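Local coordinates for protein similar to yteR (Bacilus subtilis) (Clostridium acetobutylicum, PDB 4WU0) that is probably an unsaturated rhamnogalacturonyl hydrolase of glycoside hydrolase family 105, taking part in the breakdown of pectin fragments, at residues K52-F57 with K81-L86; T85-K88 with K92-Y95. All coordinates share one frame; numbering follows the deposited sequence.

Contact 1 of 2, residues K52-F57 with K81-L86; sequences KTMDTF and KILITL
Met-54 of helix 44-54 reaches across to helix 80-90 and touches three of its side chains, Ile-82, Leu-83 and Leu-86. No hydrogen bond joins the two segments, and their nearest CA atoms, those of Met-54 and Leu-83, are 8.4 Å apart. Met-54 supplies all the contacts from segment 52-57, and the three side chains of segment 81-86 meet it in the space between. Its chain is bent: with chi2 at -55° and chi3 at -64° the thioether folds, and successive atoms meet different partners. CG lies 3.8 Å from Leu-86 CD1. Further along, SD is 4.0 Å from Ile-82 CG2, the gamma methyl rather than the longer branch of that isoleucine. The terminal CE comes to 3.8 Å from Leu-83 CD2; although the CB of this leucine does not head for Met-54, its methyl swings nearer. All three approaches are at van der Waals distance, and all four side chains are buried. Branched aliphatic residues suit the helix face because they offer separate methyls to CG, SD and CE, while an unbranched methionine can bend to follow them. Beyond this apolar patch Met-54 also leans on Leu-31 and Trp-23, and Leu-86 on Ile-50 and Ile-51.

The solvent side of segment 52-57 is looser and polar. Lys-52 and Asp-55 are exposed, as suits charged residues, and the carboxylate of Asp-55 forms a salt bridge with Lys-94. Phe-57, by contrast, is buried and packs edge-to-face against Trp-23. Between these segments only apolar side chains meet, and they join two helices consecutive in the chain, 44-54 and 80-90, across a long, mostly non-helical connection, consistent with helix-to-helix packing in the (alpha/alpha)6 barrel expected for family 105 enzymes.

Contact 2 of 2, residues T85-K88 with K92-Y95; sequences TLFK and KEKY
Tyr-95 has CG anti to its own carbonyl carbon (chi1 -62°), and this torsion lays its ring flat against Leu-86, whereas Phe-87 has chi1 at -179°, which places its ring edge beside the carbonyl of Lys-92. The two aromatics therefore do different work. Leu-86 CB sits over the middle of the tyrosine ring, 3.8 Å from the centroid and 14° off the normal, a CH-pi contact; its CD1 reaches the same ring farther out, 3.8 Å from Tyr-95 CE1. A broad, flat ring suits this place because it can take both the stem and a methyl of the leucine. The opposite face of the ring is partly covered by CG of its neighbour Lys-94.

Phe-87 instead offers its edge: CD1 comes to 3.5 Å from Lys-92 O, which lies close to the plane of the ring. That carbonyl also accepts the backbone hydrogen bond from Tyr-95 N at 3.2 Å, in the first turn of helix 93-108. Nearer the backbones, Phe-87 CB meets Tyr-95 CB at 4.1 Å. Lys-92 and Glu-93, both exposed, border the partly exposed phenylalanine, while Tyr-95 is buried. The hydroxyl of Thr-90, the last residue of helix 80-90, accepts Lys-92 N across the short connection. This mainly apolar packing is characteristic of a short-connection alpha-alpha hairpin, here between helices 80-90 and 93-108 of the alpha-helical barrel.

Contacts 1 and 2 share Thr-85 and Leu-86 on helix 80-90, and their centres are about 8 Å apart. Leu-86 is the apolar joint, meeting helix 44-54 in contact 1 and helix 93-108 in contact 2. Two further contacts tie them directly: Leu-83 CD2 packs 3.9 Å from Tyr-95 CD1, and Asp-55 OD1 forms a salt bridge of 3.0 Å with Lys-94 NZ. Met-54, Leu-83, Leu-86 and Tyr-95 thus form a connected apolar group, while the salt bridge links segment 52-57 directly to helix 93-108. The contact centres lie about 17 and 22 Å from the centre of the chain, and both contacts are helix packing within the barrel, with no ligand in either.

Contact 1 of 2, residues K52-F57 with K81-L86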
loop_
_atom_site.group_PDB
_atom_site.type_symbol
_atom_site.label_atom_id
_atom_site.label_comp_id
_atom_site.label_asym_id
_atom_site.label_seq_id
_atom_site.Cartn_x
_atom_site.Cartn_y
_atom_site.Cartn_z
ATOM N N LYS A 52 3.937 -15.012 15.891
ATOM C CA LYS A 52 5.253 -15.622 15.761
ATOM C C LYS A 52 6.129 -14.816 14.811
ATOM O O LYS A 52 7.312 -14.607 15.087
ATOM C CB LYS A 52 5.132 -17.075 15.283
ATOM C CG LYS A 52 6.411 -17.659 14.681
ATOM C CD LYS A 52 6.217 -19.096 14.215
ATOM C CE LYS A 52 5.312 -19.204 12.993
ATOM N NZ LYS A 52 6.024 -18.817 11.750
ATOM N N THR A 53 5.545 -14.341 13.709
ATOM C CA THR A 53 6.290 -13.527 12.746
ATOM C C THR A 53 6.783 -12.228 13.429
ATOM O O THR A 53 7.963 -11.858 13.334
ATOM C CB THR A 53 5.420 -13.200 11.517
ATOM O OG1 THR A 53 5.049 -14.423 10.863
ATOM C CG2 THR A 53 6.174 -12.294 10.525
ATOM N N MET A 54 5.897 -11.562 14.148
ATOM C CA MET A 54 6.278 -10.281 14.743
ATOM C C MET A 54 7.201 -10.442 15.935
ATOM O O MET A 54 7.870 -9.490 16.313
ATOM C CB MET A 54 5.057 -9.454 15.112
ATOM C CG MET A 54 4.250 -8.992 13.911
ATOM S SD MET A 54 5.192 -8.081 12.683
ATOM C CE MET A 54 5.626 -6.673 13.638
ATOM N N ASP A 55 7.270 -11.643 16.506
ATOM C CA ASP A 55 8.207 -11.905 17.593
ATOM C C ASP A 55 9.661 -11.740 17.168
ATOM O O ASP A 55 10.548 -11.526 18.005
ATOM C CB ASP A 55 7.981 -13.293 18.199
ATOM C CG ASP A 55 6.850 -13.318 19.235
ATOM O OD1 ASP A 55 6.478 -12.258 19.783
ATOM O OD2 ASP A 55 6.339 -14.418 19.522
ATOM N N THR A 56 9.933 -11.860 15.873
ATOM C CA THR A 56 11.263 -11.559 15.350
ATOM C C THR A 56 11.645 -10.117 15.641
ATOM O O THR A 56 12.823 -9.821 15.915
ATOM C CB THR A 56 11.314 -11.770 13.822
ATOM O OG1 THR A 56 11.354 -13.169 13.545
ATOM C CG2 THR A 56 12.554 -11.127 13.205
ATOM N N PHE A 57 10.660 -9.234 15.548
ATOM C CA PHE A 57 10.924 -7.792 15.567
ATOM C C PHE A 57 10.699 -7.143 16.918
ATOM O O PHE A 57 11.409 -6.212 17.276
ATOM C CB PHE A 57 10.030 -7.091 14.538
ATOM C CG PHE A 57 10.239 -7.588 13.140
ATOM C CD1 PHE A 57 11.430 -7.348 12.484
ATOM C CD2 PHE A 57 9.250 -8.302 12.489
ATOM C CE1 PHE A 57 11.649 -7.825 11.186
ATOM C CE2 PHE A 57 9.443 -8.773 11.184
ATOM C CZ PHE A 57 10.647 -8.529 10.535
ATOM N N LYS A 81 0.792 -0.774 11.708
ATOM C CA LYS A 81 -0.603 -1.148 11.528
ATOM C C LYS A 81 -0.883 -2.531 12.098
ATOM O O LYS A 81 -1.842 -2.701 12.851
ATOM C CB LYS A 81 -0.992 -1.099 10.066
ATOM C CG LYS A 81 -0.821 0.269 9.440
ATOM C CD LYS A 81 -0.913 0.152 7.943
ATOM C CE LYS A 81 -0.759 1.481 7.248
ATOM N NZ LYS A 81 -0.855 1.283 5.763
ATOM N N ILE A 82 -0.068 -3.533 11.751
ATOM C CA ILE A 82 -0.276 -4.843 12.368
ATOM C C ILE A 82 -0.079 -4.799 13.884
ATOM O O ILE A 82 -0.725 -5.558 14.612
ATOM C CB ILE A 82 0.554 -5.964 11.695
ATOM C CG1 ILE A 82 0.071 -7.356 12.140
ATOM C CG2 ILE A 82 2.028 -5.796 11.918
ATOM C CD1 ILE A 82 -1.310 -7.773 11.596
ATOM N N LEU A 83 0.815 -3.942 14.374
ATOM C CA LEU A 83 0.992 -3.806 15.816
ATOM C C LEU A 83 -0.274 -3.291 16.515
ATOM O O LEU A 83 -0.584 -3.730 17.627
ATOM C CB LEU A 83 2.180 -2.909 16.153
ATOM C CG LEU A 83 3.564 -3.419 15.741
ATOM C CD1 LEU A 83 4.624 -2.368 16.092
ATOM C CD2 LEU A 83 3.881 -4.724 16.432
ATOM N N ILE A 84 -1.008 -2.381 15.871
ATOM C CA ILE A 84 -2.293 -1.942 16.403
ATOM C C ILE A 84 -3.234 -3.122 16.524
ATOM O O ILE A 84 -3.901 -3.305 17.552
ATOM C CB ILE A 84 -2.904 -0.801 15.571
ATOM C CG1 ILE A 84 -2.009 0.427 15.668
ATOM C CG2 ILE A 84 -4.314 -0.445 16.058
ATOM C CD1 ILE A 84 -2.366 1.543 14.700
ATOM N N THR A 85 -3.296 -3.923 15.466
ATOM C CA THR A 85 -4.168 -5.082 15.446
ATOM C C THR A 85 -3.791 -6.054 16.561
ATOM O O THR A 85 -4.658 -6.554 17.284
ATOM C CB THR A 85 -4.076 -5.739 14.069
ATOM O OG1 THR A 85 -4.585 -4.811 13.100
ATOM C CG2 THR A 85 -4.855 -7.048 14.013
ATOM N N LEU A 86 -2.503 -6.297 16.729
ATOM C CA LEU A 86 -2.055 -7.222 17.763
ATOM C C LEU A 86 -2.319 -6.675 19.158
ATOM O O LEU A 86 -2.668 -7.438 20.065
ATOM C CB LEU A 86 -0.576 -7.548 17.612
ATOM C CG LEU A 86 -0.206 -8.509 16.486
ATOM C CD1 LEU A 86 1.286 -8.469 16.205
ATOM C CD2 LEU A 86 -0.646 -9.924 16.833
#

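Contact 2 of 2, residues T85-K88 with K92-Y95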
loop_
_atom_site.group_PDB
_atom_site.type_symbol
_atom_site.label_atom_id
_atom_site.label_comp_id
_atom_site.label_asym_id
_atom_site.label_seq_id
_atom_site.Cartn_x
_atom_site.Cartn_y
_atom_site.Cartn_z
ATOM N N THR A 85 -3.296 -3.923 15.466
ATOM C CA THR A 85 -4.168 -5.082 15.446
ATOM C C THR A 85 -3.791 -6.054 16.561
ATOM O O THR A 85 -4.658 -6.554 17.284
ATOM C CB THR A 85 -4.076 -5.739 14.069
ATOM O OG1 THR A 85 -4.585 -4.811 13.100
ATOM C CG2 THR A 85 -4.855 -7.048 14.013
ATOM N N LEU A 86 -2.503 -6.297 16.729
ATOM C CA LEU A 86 -2.055 -7.222 17.763
ATOM C C LEU A 86 -2.319 -6.675 19.158
ATOM O O LEU A 86 -2.668 -7.438 20.065
ATOM C CB LEU A 86 -0.576 -7.548 17.612
ATOM C CG LEU A 86 -0.206 -8.509 16.486
ATOM C CD1 LEU A 86 1.286 -8.469 16.205
ATOM C CD2 LEU A 86 -0.646 -9.924 16.833
ATOM N N PHE A 87 -2.138 -5.368 19.350
ATOM C CA PHE A 87 -2.405 -4.791 20.664
ATOM C C PHE A 87 -3.889 -4.912 21.006
ATOM O O PHE A 87 -4.244 -5.245 22.139
ATOM C CB PHE A 87 -1.967 -3.333 20.760
ATOM C CG PHE A 87 -2.221 -2.732 22.121
ATOM C CD1 PHE A 87 -1.581 -3.239 23.234
ATOM C CD2 PHE A 87 -3.100 -1.687 22.281
ATOM C CE1 PHE A 87 -1.818 -2.706 24.502
ATOM C CE2 PHE A 87 -3.336 -1.146 23.538
ATOM C CZ PHE A 87 -2.693 -1.653 24.637
ATOM N N LYS A 88 -4.752 -4.644 20.030
ATOM C CA LYS A 88 -6.192 -4.747 20.253
ATOM C C LYS A 88 -6.613 -6.193 20.537
ATOM O O LYS A 88 -7.474 -6.440 21.395
ATOM C CB LYS A 88 -6.982 -4.161 19.074
ATOM C CG LYS A 88 -6.805 -2.638 18.893
ATOM C CD LYS A 88 -7.586 -2.095 17.679
ATOM C CE LYS A 88 -9.099 -2.121 17.894
ATOM N NZ LYS A 88 -9.496 -1.396 19.143
ATOM N N LYS A 92 -1.125 -7.115 24.775
ATOM C CA LYS A 92 0.238 -7.238 25.304
ATOM C C LYS A 92 1.001 -5.927 25.234
ATOM O O LYS A 92 1.051 -5.272 24.204
ATOM C CB LYS A 92 1.019 -8.352 24.610
ATOM C CG LYS A 92 0.445 -9.748 24.831
ATOM C CD LYS A 92 0.369 -10.139 26.310
ATOM C CE LYS A 92 -0.056 -11.598 26.467
ATOM N NZ LYS A 92 -0.305 -12.004 27.884
ATOM N N GLU A 93 1.601 -5.551 26.357
ATOM C CA GLU A 93 2.192 -4.227 26.489
ATOM C C GLU A 93 3.333 -3.967 25.497
ATOM O O GLU A 93 3.533 -2.828 25.077
ATOM C CB GLU A 93 2.661 -4.008 27.935
ATOM C CG GLU A 93 3.120 -2.573 28.256
ATOM C CD GLU A 93 2.041 -1.507 28.021
ATOM O OE1 GLU A 93 0.850 -1.855 27.851
ATOM O OE2 GLU A 93 2.400 -0.307 28.004
ATOM N N LYS A 94 4.075 -5.004 25.106
ATOM C CA LYS A 94 5.231 -4.773 24.254
ATOM C C LYS A 94 4.796 -4.188 22.915
ATOM O O LYS A 94 5.534 -3.428 22.298
ATOM C CB LYS A 94 6.073 -6.047 24.061
ATOM C CG LYS A 94 5.493 -7.124 23.138
ATOM C CD LYS A 94 6.498 -8.269 23.053
ATOM C CE LYS A 94 6.244 -9.216 21.883
ATOM N NZ LYS A 94 7.407 -10.160 21.677
ATOM N N TYR A 95 3.587 -4.523 22.466
ATOM C CA TYR A 95 3.106 -3.990 21.203
ATOM C C TYR A 95 2.812 -2.496 21.349
ATOM O O TYR A 95 3.095 -1.703 20.457
ATOM C CB TYR A 95 1.842 -4.721 20.742
ATOM C CG TYR A 95 2.037 -6.191 20.471
ATOM C CD1 TYR A 95 3.105 -6.645 19.707
ATOM C CD2 TYR A 95 1.158 -7.127 20.983
ATOM C CE1 TYR A 95 3.283 -7.983 19.460
ATOM C CE2 TYR A 95 1.322 -8.471 20.733
ATOM C CZ TYR A 95 2.384 -8.901 19.978
ATOM O OH TYR A 95 2.539 -10.259 19.743
#